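Local coordinates for activator of Hsp90 ATPase homologue 1/2-like C-terminal domain-containing protein (Enterococcus faecalis, PDB 2NN5) that is of unknown function but belongs to the AHA1 family, binds magnesium ions, and probably shares the helix-grip fold of SRPBCC proteins, at residues Thr50-Leu55 with Thr93-Glu98; Gly108-Asp113 with Ala143-Val148; Gln34-Gly39 with Thr136-Asp141; Asp27-Glu32 with Leu176-Asn181. All coordinates share one frame; numbering follows the deposited sequence. Where two conformers were deposited one is given.

Contact 1 (Thr50-Leu55 with Thr93-Glu98); sequences TIWRYL and TDYAEE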
# COMPACT_ATOMS: atom_id res chain seq x y z
N THR A 50 -9.84 0.48 13.82
CA THR A 50 -10.48 1.27 12.76
C THR A 50 -9.77 1.02 11.42
O THR A 50 -10.41 0.84 10.41
CB THR A 50 -10.43 2.73 13.16
OG1 THR A 50 -11.33 2.95 14.27
CG2 THR A 50 -10.85 3.61 12.01
N ILE A 51 -8.43 1.10 11.43
CA ILE A 51 -7.71 1.00 10.18
C ILE A 51 -7.90 -0.39 9.59
O ILE A 51 -7.99 -0.55 8.37
CB ILE A 51 -6.24 1.32 10.42
CG1 ILE A 51 -6.12 2.80 10.81
CG2 ILE A 51 -5.43 0.97 9.17
CD1 ILE A 51 -4.85 3.11 11.51
N TRP A 52 -8.00 -1.43 10.43
CA TRP A 52 -8.20 -2.80 9.93
C TRP A 52 -9.45 -2.90 9.05
O TRP A 52 -9.48 -3.70 8.09
CB TRP A 52 -8.33 -3.75 11.12
CG TRP A 52 -8.54 -5.15 10.74
CD1 TRP A 52 -9.70 -5.87 10.89
CD2 TRP A 52 -7.56 -6.06 10.23
NE1 TRP A 52 -9.50 -7.16 10.49
CE2 TRP A 52 -8.19 -7.32 10.08
CE3 TRP A 52 -6.21 -5.93 9.85
CZ2 TRP A 52 -7.51 -8.45 9.54
CZ3 TRP A 52 -5.53 -7.06 9.34
CH2 TRP A 52 -6.18 -8.29 9.23
N ARG A 53 -10.48 -2.12 9.34
CA ARG A 53 -11.71 -2.20 8.55
C ARG A 53 -11.44 -1.76 7.12
O ARG A 53 -12.11 -2.23 6.22
CB ARG A 53 -12.85 -1.37 9.15
CG ARG A 53 -13.15 -1.84 10.62
CD ARG A 53 -14.36 -1.12 11.25
NE ARG A 53 -15.52 -1.33 10.40
CZ ARG A 53 -16.65 -0.61 10.46
NH1 ARG A 53 -17.63 -0.87 9.60
NH2 ARG A 53 -16.77 0.35 11.39
N TYR A 54 -10.47 -0.84 6.92
CA TYR A 54 -10.18 -0.38 5.57
C TYR A 54 -9.42 -1.42 4.75
O TYR A 54 -9.28 -1.23 3.53
CB TYR A 54 -9.39 0.95 5.63
CG TYR A 54 -10.30 2.08 6.06
CD1 TYR A 54 -10.56 2.30 7.43
CD2 TYR A 54 -10.88 2.94 5.12
CE1 TYR A 54 -11.43 3.29 7.84
CE2 TYR A 54 -11.71 3.98 5.53
CZ TYR A 54 -11.98 4.14 6.89
OH TYR A 54 -12.84 5.15 7.30
N LEU A 55 -8.95 -2.49 5.40
CA LEU A 55 -8.30 -3.57 4.66
C LEU A 55 -9.24 -4.76 4.45
O LEU A 55 -8.86 -5.71 3.78
CB LEU A 55 -7.08 -4.11 5.43
CG LEU A 55 -5.99 -3.08 5.69
CD1 LEU A 55 -4.91 -3.59 6.64
CD2 LEU A 55 -5.37 -2.69 4.39
N THR A 93 -1.62 -14.44 2.26
CA THR A 93 -0.54 -15.33 2.64
C THR A 93 -0.37 -15.30 4.16
O THR A 93 0.29 -16.19 4.72
CB THR A 93 0.79 -14.91 1.95
OG1 THR A 93 1.08 -13.53 2.29
CG2 THR A 93 0.66 -15.04 0.40
N ASP A 94 -0.97 -14.33 4.85
CA ASP A 94 -0.97 -14.32 6.31
C ASP A 94 -2.12 -13.41 6.78
O ASP A 94 -2.50 -12.45 6.08
CB ASP A 94 0.34 -13.78 6.85
CG ASP A 94 0.82 -14.59 8.05
OD1 ASP A 94 0.05 -15.46 8.57
OD2 ASP A 94 1.97 -14.40 8.42
N TYR A 95 -2.68 -13.70 7.94
CA TYR A 95 -3.88 -13.03 8.40
C TYR A 95 -3.96 -13.10 9.92
O TYR A 95 -3.99 -14.19 10.46
CB TYR A 95 -5.13 -13.71 7.80
CG TYR A 95 -6.41 -13.00 8.14
CD1 TYR A 95 -6.97 -12.05 7.27
CD2 TYR A 95 -7.14 -13.33 9.29
CE1 TYR A 95 -8.20 -11.40 7.58
CE2 TYR A 95 -8.34 -12.69 9.60
CZ TYR A 95 -8.87 -11.76 8.73
OH TYR A 95 -10.05 -11.12 9.01
N ALA A 96 -3.90 -11.94 10.58
CA ALA A 96 -4.17 -11.88 12.02
C ALA A 96 -5.05 -10.68 12.27
O ALA A 96 -4.64 -9.56 12.06
CB ALA A 96 -2.88 -11.78 12.82
N GLU A 97 -6.30 -10.95 12.68
CA GLU A 97 -7.29 -9.91 12.89
C GLU A 97 -6.73 -8.72 13.64
O GLU A 97 -6.20 -8.85 14.76
CB GLU A 97 -8.45 -10.50 13.69
CG GLU A 97 -9.67 -9.63 13.81
CD GLU A 97 -10.76 -10.33 14.59
OE1 GLU A 97 -11.74 -9.67 14.98
OE2 GLU A 97 -10.62 -11.57 14.82
N GLU A 98 -6.85 -7.55 13.03
CA GLU A 98 -6.46 -6.25 13.62
C GLU A 98 -4.97 -6.10 13.89
O GLU A 98 -4.56 -5.19 14.63
CB GLU A 98 -7.33 -5.88 14.86
CG GLU A 98 -8.80 -5.83 14.51
CD GLU A 98 -9.74 -5.74 15.70
OE1 GLU A 98 -9.36 -6.10 16.84
OE2 GLU A 98 -10.88 -5.25 15.48
O HOH W 1 -11.80 -8.92 10.62
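The indole of W52 carries the loop residues E97 and E98 over one of its faces and the ring of Y95 at its edge. Helix 48-56 here meets the end of strand 86-96, in a fold consistent with the helix-grip type of SRPBCC proteins. The backbone N of E98 lies over the centre of the indole, 3.2 Å from W52 CE2. The carbonyl carbon of E97 sits on the same face, nearer the rim. E98 CG adds a CH-pi contact, 4.0 Å from the centroid of the five-membered ring of W52. The E98 carboxylate plane stands almost square to the indole, at 88°.

W52 and Y95 form an offset edge-to-face pair. The benzo edge of W52 points at the face of Y95, with planes 66° apart and ring centroids separated by 5.4 Å. W52 CZ2 comes to 3.6 Å from Y95 CE1. CG of W52 is anti to the backbone N (chi1 180°), and the indole reaches out beneath the loop backbone. No direct hydrogen bond joins the two segments.

Other apolar neighbours of W52 are L101 and L114, on strands 100-105 and 108-116. The polar side of the indole is served by water. One water accepts from W52 NE1 at 2.9 Å in the ring plane and is also hydrogen-bonded to Y95 OH at 3.2 Å.

Contact 2 (Gly108-Asp113 with Ala143-Val148); sequences GIIYFD and AGWSIV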
# COMPACT_ATOMS: atom_id res chain seq x y z
N GLY A 108 4.79 -11.04 -6.52
CA GLY A 108 5.34 -10.88 -5.17
C GLY A 108 4.26 -10.81 -4.10
O GLY A 108 3.22 -11.45 -4.22
N ILE A 109 4.55 -10.02 -3.06
CA ILE A 109 3.74 -9.95 -1.83
C ILE A 109 3.69 -8.55 -1.32
O ILE A 109 4.67 -7.82 -1.40
CB ILE A 109 4.41 -10.77 -0.69
CG1 ILE A 109 4.59 -12.20 -1.17
CG2 ILE A 109 3.67 -10.58 0.71
CD1 ILE A 109 3.29 -13.02 -1.04
N ILE A 110 2.53 -8.15 -0.82
CA ILE A 110 2.40 -6.92 -0.00
C ILE A 110 2.03 -7.32 1.41
O ILE A 110 1.36 -8.37 1.64
CB ILE A 110 1.33 -5.98 -0.56
CG1 ILE A 110 -0.04 -6.67 -0.62
CG2 ILE A 110 1.79 -5.42 -1.96
CD1 ILE A 110 -1.12 -5.73 -1.26
N TYR A 111 2.44 -6.51 2.38
CA TYR A 111 2.27 -6.86 3.81
C TYR A 111 1.94 -5.60 4.59
O TYR A 111 2.66 -4.60 4.46
CB TYR A 111 3.53 -7.56 4.34
CG TYR A 111 3.36 -8.20 5.67
CD1 TYR A 111 2.81 -9.48 5.75
CD2 TYR A 111 3.77 -7.55 6.83
CE1 TYR A 111 2.65 -10.10 7.02
CE2 TYR A 111 3.64 -8.16 8.07
CZ TYR A 111 3.06 -9.42 8.16
OH TYR A 111 3.01 -9.98 9.43
N PHE A 112 0.84 -5.66 5.35
CA PHE A 112 0.38 -4.56 6.20
C PHE A 112 0.56 -4.99 7.65
O PHE A 112 0.05 -6.01 8.06
CB PHE A 112 -1.10 -4.26 5.94
CG PHE A 112 -1.41 -3.94 4.50
CD1 PHE A 112 -1.46 -2.59 4.05
CD2 PHE A 112 -1.67 -4.96 3.57
CE1 PHE A 112 -1.77 -2.31 2.70
CE2 PHE A 112 -1.94 -4.66 2.20
CZ PHE A 112 -1.98 -3.33 1.78
N ASP A 113 1.26 -4.17 8.42
CA ASP A 113 1.50 -4.42 9.85
C ASP A 113 1.00 -3.22 10.64
O ASP A 113 1.47 -2.09 10.45
CB ASP A 113 3.02 -4.55 10.02
CG ASP A 113 3.41 -5.12 11.33
OD1 ASP A 113 2.53 -5.40 12.16
OD2 ASP A 113 4.65 -5.35 11.48
N ALA A 143 5.42 3.45 -6.80
CA ALA A 143 4.79 4.77 -6.87
C ALA A 143 3.30 4.62 -6.63
O ALA A 143 2.70 5.38 -5.87
CB ALA A 143 5.06 5.38 -8.24
N GLY A 144 2.68 3.62 -7.27
CA GLY A 144 1.23 3.42 -7.08
C GLY A 144 0.87 3.15 -5.62
O GLY A 144 -0.10 3.70 -5.10
N TRP A 145 1.65 2.29 -4.95
CA TRP A 145 1.39 2.03 -3.54
C TRP A 145 1.58 3.27 -2.68
O TRP A 145 0.78 3.51 -1.77
CB TRP A 145 2.29 0.90 -3.02
CG TRP A 145 1.72 -0.44 -3.43
CD1 TRP A 145 2.22 -1.34 -4.33
CD2 TRP A 145 0.45 -0.96 -2.99
NE1 TRP A 145 1.35 -2.42 -4.45
CE2 TRP A 145 0.26 -2.21 -3.64
CE3 TRP A 145 -0.50 -0.55 -2.02
CZ2 TRP A 145 -0.87 -3.01 -3.40
CZ3 TRP A 145 -1.64 -1.33 -1.82
CH2 TRP A 145 -1.80 -2.54 -2.48
N SER A 146 2.61 4.06 -2.96
CA SER A 146 2.83 5.26 -2.14
C SER A 146 1.61 6.19 -2.24
O SER A 146 1.18 6.77 -1.22
CB SER A 146 4.11 5.95 -2.60
OG SER A 146 5.21 5.10 -2.28
N ILE A 147 1.04 6.29 -3.46
CA ILE A 147 -0.10 7.17 -3.71
C ILE A 147 -1.35 6.63 -3.00
O ILE A 147 -2.08 7.40 -2.34
CB ILE A 147 -0.33 7.39 -5.25
CG1 ILE A 147 0.89 8.12 -5.84
CG2 ILE A 147 -1.66 8.10 -5.50
CD1 ILE A 147 1.05 8.04 -7.37
N VAL A 148 -1.64 5.33 -3.18
CA VAL A 148 -2.88 4.87 -2.55
C VAL A 148 -2.75 4.80 -1.03
O VAL A 148 -3.77 4.97 -0.34
CB VAL A 148 -3.44 3.51 -3.14
CG1 VAL A 148 -3.73 3.65 -4.61
CG2 VAL A 148 -2.47 2.38 -2.87
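Both branches of I110 meet the indole of W145: CD1 the benzo carbons, CG2 the CE2-NE1 side and CZ2. I110 CD1 is 3.5 Å from W145 CZ2 and equally close to W145 CH2. I110 CG2 lies over the same indole, toward the rim of one face, 3.9 Å from W145 NE1. I110 holds CG1 between its backbone N and carbonyl carbon (chi1 59°), and CG2 beside the backbone N. Both branches can then touch the tryptophan at once. F112, two residues along the strand, makes a lighter contact: its CZ is 4.1 Å from W145 CZ3, with the tryptophan carbon near the plane of the phenyl ring. Both strand side chains cross the indole at about a right angle.

The next shell is aromatic. W105 and F65 each form an edge-to-face pair with W145. F126 meets W145 with planes at about 35° and pairs edge-to-face with F112. The backbone of I110 is hydrogen-bonded to V103 and that of F112 to L101. These bonds to strand 100-105 hold the backbone from which both side chains project. Helix 138-157 supplies the tryptophan. A143 of this helix packs on I171 and Y175 of helix 168-182.

This is the seam between the long helix and the curved antiparallel sheet, consistent with a helix-grip fold. No hydrogen bond crosses between the segments. The contact rests on apolar shape and dispersion, close to the centre of the chain.

Contact 3 (Gln34-Gly39 with Thr136-Asp141); sequences QTIYFG and TPRHKD. With EDO (1,2-ethanediol), chain D.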
# COMPACT_ATOMS: atom_id res chain seq x y z
N GLN A 34 18.30 -10.04 -7.20
CA GLN A 34 17.41 -9.44 -8.19
C GLN A 34 16.01 -9.02 -7.70
O GLN A 34 15.29 -8.34 -8.44
CB GLN A 34 17.28 -10.31 -9.44
CG GLN A 34 18.65 -10.66 -10.07
CD GLN A 34 18.49 -11.28 -11.44
OE1 GLN A 34 17.68 -12.20 -11.64
NE2 GLN A 34 19.28 -10.79 -12.40
N THR A 35 15.66 -9.39 -6.46
CA THR A 35 14.37 -9.03 -5.87
C THR A 35 14.50 -7.70 -5.10
O THR A 35 15.44 -7.50 -4.32
CB THR A 35 13.88 -10.10 -4.89
OG1 THR A 35 13.69 -11.30 -5.63
CG2 THR A 35 12.49 -9.71 -4.28
N ILE A 36 13.56 -6.81 -5.34
CA ILE A 36 13.53 -5.51 -4.64
C ILE A 36 12.56 -5.62 -3.48
O ILE A 36 11.46 -6.18 -3.63
CB ILE A 36 13.14 -4.40 -5.61
CG1 ILE A 36 14.32 -4.14 -6.55
CG2 ILE A 36 12.81 -3.10 -4.86
CD1 ILE A 36 14.06 -3.22 -7.67
N TYR A 37 12.98 -5.15 -2.31
CA TYR A 37 12.10 -5.04 -1.14
C TYR A 37 11.87 -3.57 -0.84
O TYR A 37 12.82 -2.76 -0.82
CB TYR A 37 12.73 -5.73 0.08
CG TYR A 37 12.94 -7.23 -0.14
CD1 TYR A 37 14.11 -7.72 -0.74
CD2 TYR A 37 11.92 -8.14 0.19
CE1 TYR A 37 14.28 -9.09 -0.97
CE2 TYR A 37 12.07 -9.50 -0.02
CZ TYR A 37 13.25 -9.97 -0.61
OH TYR A 37 13.37 -11.33 -0.78
N PHE A 38 10.62 -3.22 -0.59
CA PHE A 38 10.25 -1.84 -0.33
C PHE A 38 9.49 -1.80 0.99
O PHE A 38 8.65 -2.69 1.25
CB PHE A 38 9.34 -1.37 -1.47
CG PHE A 38 8.61 -0.03 -1.18
CD1 PHE A 38 9.33 1.15 -0.97
CD2 PHE A 38 7.22 0.02 -1.17
CE1 PHE A 38 8.68 2.36 -0.74
CE2 PHE A 38 6.52 1.26 -0.91
CZ PHE A 38 7.27 2.41 -0.70
N GLY A 39 9.75 -0.78 1.79
CA GLY A 39 9.01 -0.57 3.05
C GLY A 39 8.68 0.90 3.16
O GLY A 39 9.43 1.78 2.69
N THR A 136 4.53 -5.36 -13.90
CA THR A 136 4.53 -3.89 -13.94
C THR A 136 5.98 -3.44 -13.63
O THR A 136 6.61 -4.03 -12.75
CB THR A 136 3.61 -3.37 -12.82
OG1 THR A 136 2.27 -3.83 -13.03
CG2 THR A 136 3.64 -1.83 -12.72
N PRO A 137 6.49 -2.38 -14.30
CA PRO A 137 7.83 -1.91 -13.87
C PRO A 137 7.81 -1.61 -12.36
O PRO A 137 6.85 -1.00 -11.87
CB PRO A 137 8.06 -0.65 -14.69
CG PRO A 137 7.17 -0.89 -15.96
CD PRO A 137 5.94 -1.59 -15.43
N ARG A 138 8.80 -2.11 -11.66
CA ARG A 138 8.72 -2.09 -10.18
C ARG A 138 8.63 -0.70 -9.59
O ARG A 138 7.92 -0.53 -8.60
CB ARG A 138 9.85 -2.90 -9.63
CG ARG A 138 9.58 -4.37 -9.92
CD ARG A 138 10.67 -5.27 -9.49
NE ARG A 138 11.84 -5.05 -10.33
CZ ARG A 138 12.97 -5.70 -10.13
NH1 ARG A 138 13.09 -6.58 -9.13
NH2 ARG A 138 14.01 -5.45 -10.93
N HIS A 139 9.32 0.29 -10.19
CA HIS A 139 9.24 1.63 -9.63
C HIS A 139 7.82 2.22 -9.81
O HIS A 139 7.38 3.09 -9.03
CB HIS A 139 10.31 2.53 -10.25
CG HIS A 139 10.16 2.71 -11.72
ND1 HIS A 139 10.51 1.74 -12.64
CD2 HIS A 139 9.70 3.76 -12.42
CE1 HIS A 139 10.25 2.20 -13.85
NE2 HIS A 139 9.80 3.43 -13.74
N LYS A 140 7.12 1.79 -10.87
CA LYS A 140 5.75 2.28 -11.06
C LYS A 140 4.80 1.63 -10.08
O LYS A 140 3.85 2.27 -9.62
CB LYS A 140 5.22 2.03 -12.49
CG LYS A 140 5.80 2.93 -13.52
CD LYS A 140 5.09 2.84 -14.88
CE LYS A 140 4.31 1.55 -15.15
NZ LYS A 140 2.86 1.56 -14.71
N ASP A 141 5.04 0.38 -9.74
CA ASP A 141 4.18 -0.29 -8.77
C ASP A 141 4.38 0.35 -7.40
O ASP A 141 3.36 0.63 -6.71
CB ASP A 141 4.50 -1.77 -8.71
CG ASP A 141 3.52 -2.52 -7.85
OD1 ASP A 141 2.41 -2.84 -8.37
OD2 ASP A 141 3.82 -2.73 -6.66
C1 EDO D . 13.35 -0.60 -11.88
O1 EDO D . 11.94 -0.61 -12.07
C2 EDO D . 13.84 -1.93 -11.32
O2 EDO D . 13.45 -2.94 -12.22
O HOH W 2 16.52 -6.61 -10.48
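The carbonyl O of Q34 is gripped by R138 and by a water. R138 NH1 donates to Q34 O at 2.9 Å, with a nearly straight N-H...O angle of 164°. The bond lies in the carbonyl plane and in the guanidinium plane. The water donates to Q34 O and accepts from R138 NH2 at 2.8 Å. Here the start of helix 138-157 reaches the start of strand 35-44, as the long helix packs on the sheet of a probable helix-grip fold. P137 is the N-cap residue of that helix.

I36 supplies the apolar half. Its CD1 sits over the centre of one guanidinium face, 3.7 Å from R138 CZ. The arginine chain turns at chi3 (-69°), which brings the flat group across the isoleucine. R138 NH1 is also hydrogen-bonded to L130 O, at the end of strand 121-130. The guanidinium thus joins the helix start to that strand and to the residue before strand 35-44.

A 1,2-ethanediol, probably from the crystallisation liquor, lies beside R138 and H139. Its O2 takes a hydrogen bond from R138 NH2 at 2.9 Å and a weak one from R138 NE. At its other end, O1 is hydrogen-bonded to H139 ND1 at 2.8 Å, in the plane of the imidazole.

Contact 4 (Asp27-Glu32 with Leu176-Asn181); sequences DTFRLE and LEKLTN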
# COMPACT_ATOMS: atom_id res chain seq x y z
N ASP A 27 10.43 5.86 3.59
CA ASP A 27 10.63 4.83 2.55
C ASP A 27 11.98 4.17 2.71
O ASP A 27 13.01 4.85 2.92
CB ASP A 27 10.59 5.42 1.15
CG ASP A 27 9.20 5.92 0.72
OD1 ASP A 27 8.18 5.69 1.42
OD2 ASP A 27 9.10 6.48 -0.39
N THR A 28 11.99 2.83 2.51
CA THR A 28 13.21 2.06 2.61
C THR A 28 13.25 1.06 1.42
O THR A 28 12.19 0.58 0.99
CB THR A 28 13.01 1.42 3.95
OG1 THR A 28 13.26 2.30 5.04
CG2 THR A 28 13.05 -0.06 4.06
N PHE A 29 14.44 0.75 0.94
CA PHE A 29 14.64 -0.14 -0.20
C PHE A 29 15.81 -1.07 0.05
O PHE A 29 16.82 -0.67 0.65
CB PHE A 29 14.93 0.67 -1.47
CG PHE A 29 13.94 1.76 -1.71
CD1 PHE A 29 14.08 2.99 -1.09
CD2 PHE A 29 12.86 1.56 -2.54
CE1 PHE A 29 13.19 4.01 -1.27
CE2 PHE A 29 11.91 2.63 -2.69
CZ PHE A 29 12.13 3.82 -2.06
N ARG A 30 15.67 -2.29 -0.46
CA ARG A 30 16.80 -3.20 -0.50
C ARG A 30 16.71 -4.08 -1.73
O ARG A 30 15.63 -4.32 -2.27
CB ARG A 30 16.82 -4.07 0.75
CG ARG A 30 18.21 -4.61 1.10
CD ARG A 30 18.13 -5.76 2.08
NE ARG A 30 17.73 -5.34 3.42
CZ ARG A 30 17.94 -6.04 4.53
NH1 ARG A 30 18.58 -7.21 4.48
NH2 ARG A 30 17.53 -5.57 5.70
N LEU A 31 17.89 -4.50 -2.21
CA LEU A 31 17.99 -5.40 -3.37
C LEU A 31 18.72 -6.65 -2.90
O LEU A 31 19.82 -6.54 -2.35
CB LEU A 31 18.74 -4.73 -4.54
CG LEU A 31 19.03 -5.59 -5.78
CD1 LEU A 31 17.74 -5.94 -6.52
CD2 LEU A 31 19.98 -4.79 -6.73
N GLU A 32 18.08 -7.80 -3.08
CA GLU A 32 18.72 -9.11 -2.76
C GLU A 32 18.44 -10.04 -3.91
O GLU A 32 17.30 -10.32 -4.20
CB GLU A 32 18.20 -9.73 -1.43
CG GLU A 32 18.35 -8.89 -0.16
CD GLU A 32 17.92 -9.67 1.12
OE1 GLU A 32 17.03 -10.58 1.08
OE2 GLU A 32 18.48 -9.39 2.20
N LEU A 176 11.98 5.59 -9.69
CA LEU A 176 12.96 5.08 -10.64
C LEU A 176 14.38 5.37 -10.11
O LEU A 176 15.23 4.51 -10.17
CB LEU A 176 12.78 5.70 -12.04
CG LEU A 176 13.75 5.17 -13.11
CD1 LEU A 176 13.82 3.64 -13.15
CD2 LEU A 176 13.37 5.74 -14.50
N GLU A 177 14.61 6.61 -9.64
CA GLU A 177 15.97 6.97 -9.18
C GLU A 177 16.33 6.17 -7.91
O GLU A 177 17.50 5.74 -7.73
CB GLU A 177 16.06 8.48 -8.90
CG GLU A 177 15.93 9.32 -10.12
CD GLU A 177 15.68 10.80 -9.78
OE1 GLU A 177 15.28 11.15 -8.61
OE2 GLU A 177 15.88 11.60 -10.70
N LYS A 178 15.35 5.96 -7.03
CA LYS A 178 15.64 5.16 -5.81
C LYS A 178 16.07 3.74 -6.22
O LYS A 178 17.01 3.20 -5.64
CB LYS A 178 14.39 5.07 -4.90
CG LYS A 178 14.13 6.36 -4.15
CD LYS A 178 15.16 6.52 -2.98
CE LYS A 178 14.73 7.66 -2.07
NZ LYS A 178 15.62 7.79 -0.87
N LEU A 179 15.34 3.12 -7.16
CA LEU A 179 15.66 1.72 -7.52
C LEU A 179 16.97 1.62 -8.32
O LEU A 179 17.73 0.67 -8.17
CB LEU A 179 14.49 1.09 -8.29
CG LEU A 179 13.15 0.98 -7.59
CD1 LEU A 179 12.24 -0.05 -8.26
CD2 LEU A 179 13.34 0.66 -6.14
N THR A 180 17.19 2.60 -9.17
CA THR A 180 18.36 2.61 -9.99
C THR A 180 19.61 2.69 -9.07
O THR A 180 20.67 2.09 -9.33
CB THR A 180 18.11 3.78 -10.93
OG1 THR A 180 17.55 3.29 -12.16
CG2 THR A 180 19.29 4.64 -11.14
N ASN A 181 19.47 3.44 -7.98
CA ASN A 181 20.57 3.55 -7.06
C ASN A 181 20.94 2.23 -6.39
O ASN A 181 22.09 2.04 -5.93
CB ASN A 181 20.26 4.62 -6.02
CG ASN A 181 21.51 5.21 -5.44
OD1 ASN A 181 21.86 4.89 -4.34
ND2 ASN A 181 22.21 6.05 -6.20
O HOH W 3 15.37 5.65 1.14
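K178 runs across the ring of F29, and its whole aliphatic chain is used. CB lies over one face, toward the rim, in a CH-pi contact 4.0 Å from the F29 centroid and 17° off the ring normal. CG follows, 3.8 Å from both F29 CE1 and F29 CZ. A bend at chi2 (-75°) lays CG and CD along the ring. CD then comes closest, 3.6 Å from F29 CE1, and CE is 4.0 Å from the same atom. Past the ring edge, NZ donates to a water at 2.9 Å. That water donates in turn to D27 O at 3.1 Å, a bridge from the lysine to the residue just before the strand.

Helix 168-182, near the C-terminus, packs here on the outermost strand 28-32 of the antiparallel sheet. This adds to the probable helix-grip core, in which helix 138-157 lies on the sheet. The L179 side chain crosses that of F29 at about a right angle; its CD2 is 3.7 Å from F29 CD2. L179 further touches I36 on the next strand and R138, H139 and I142 on helix 138-157.

F29 also touches Y175 and L182 of helix 168-182, and its ring meets that of F38. D27 OD2 is hydrogen-bonded to Y175 OH.

How the contacts relate
All four contacts reach one antiparallel sheet. Contacts 3 and 4 are close, with centres 8 Å apart, on neighbouring strands: Y37 N is 2.8 Å from R30 O, and F38 CD1 is 3.4 Å from F29 CE2. Contact 2 shares helix 138-157 with contact 3, their centres 10 Å apart. Contacts 1 and 2 touch; their centres are 14 Å apart, and L55 CD2 is 3.9 Å from F112 CD1. Contacts 1 and 4 are about 27 Å apart between centres, on opposite sides of the chain's centre. A magnesium ion lies about 8 Å from the E98 side chain, too far for E98 to be a ligand. All four contacts lie away from the magnesium site at E164. The ethanediol of contact 3 is about 4 Å from the L179 side chain of contact 4.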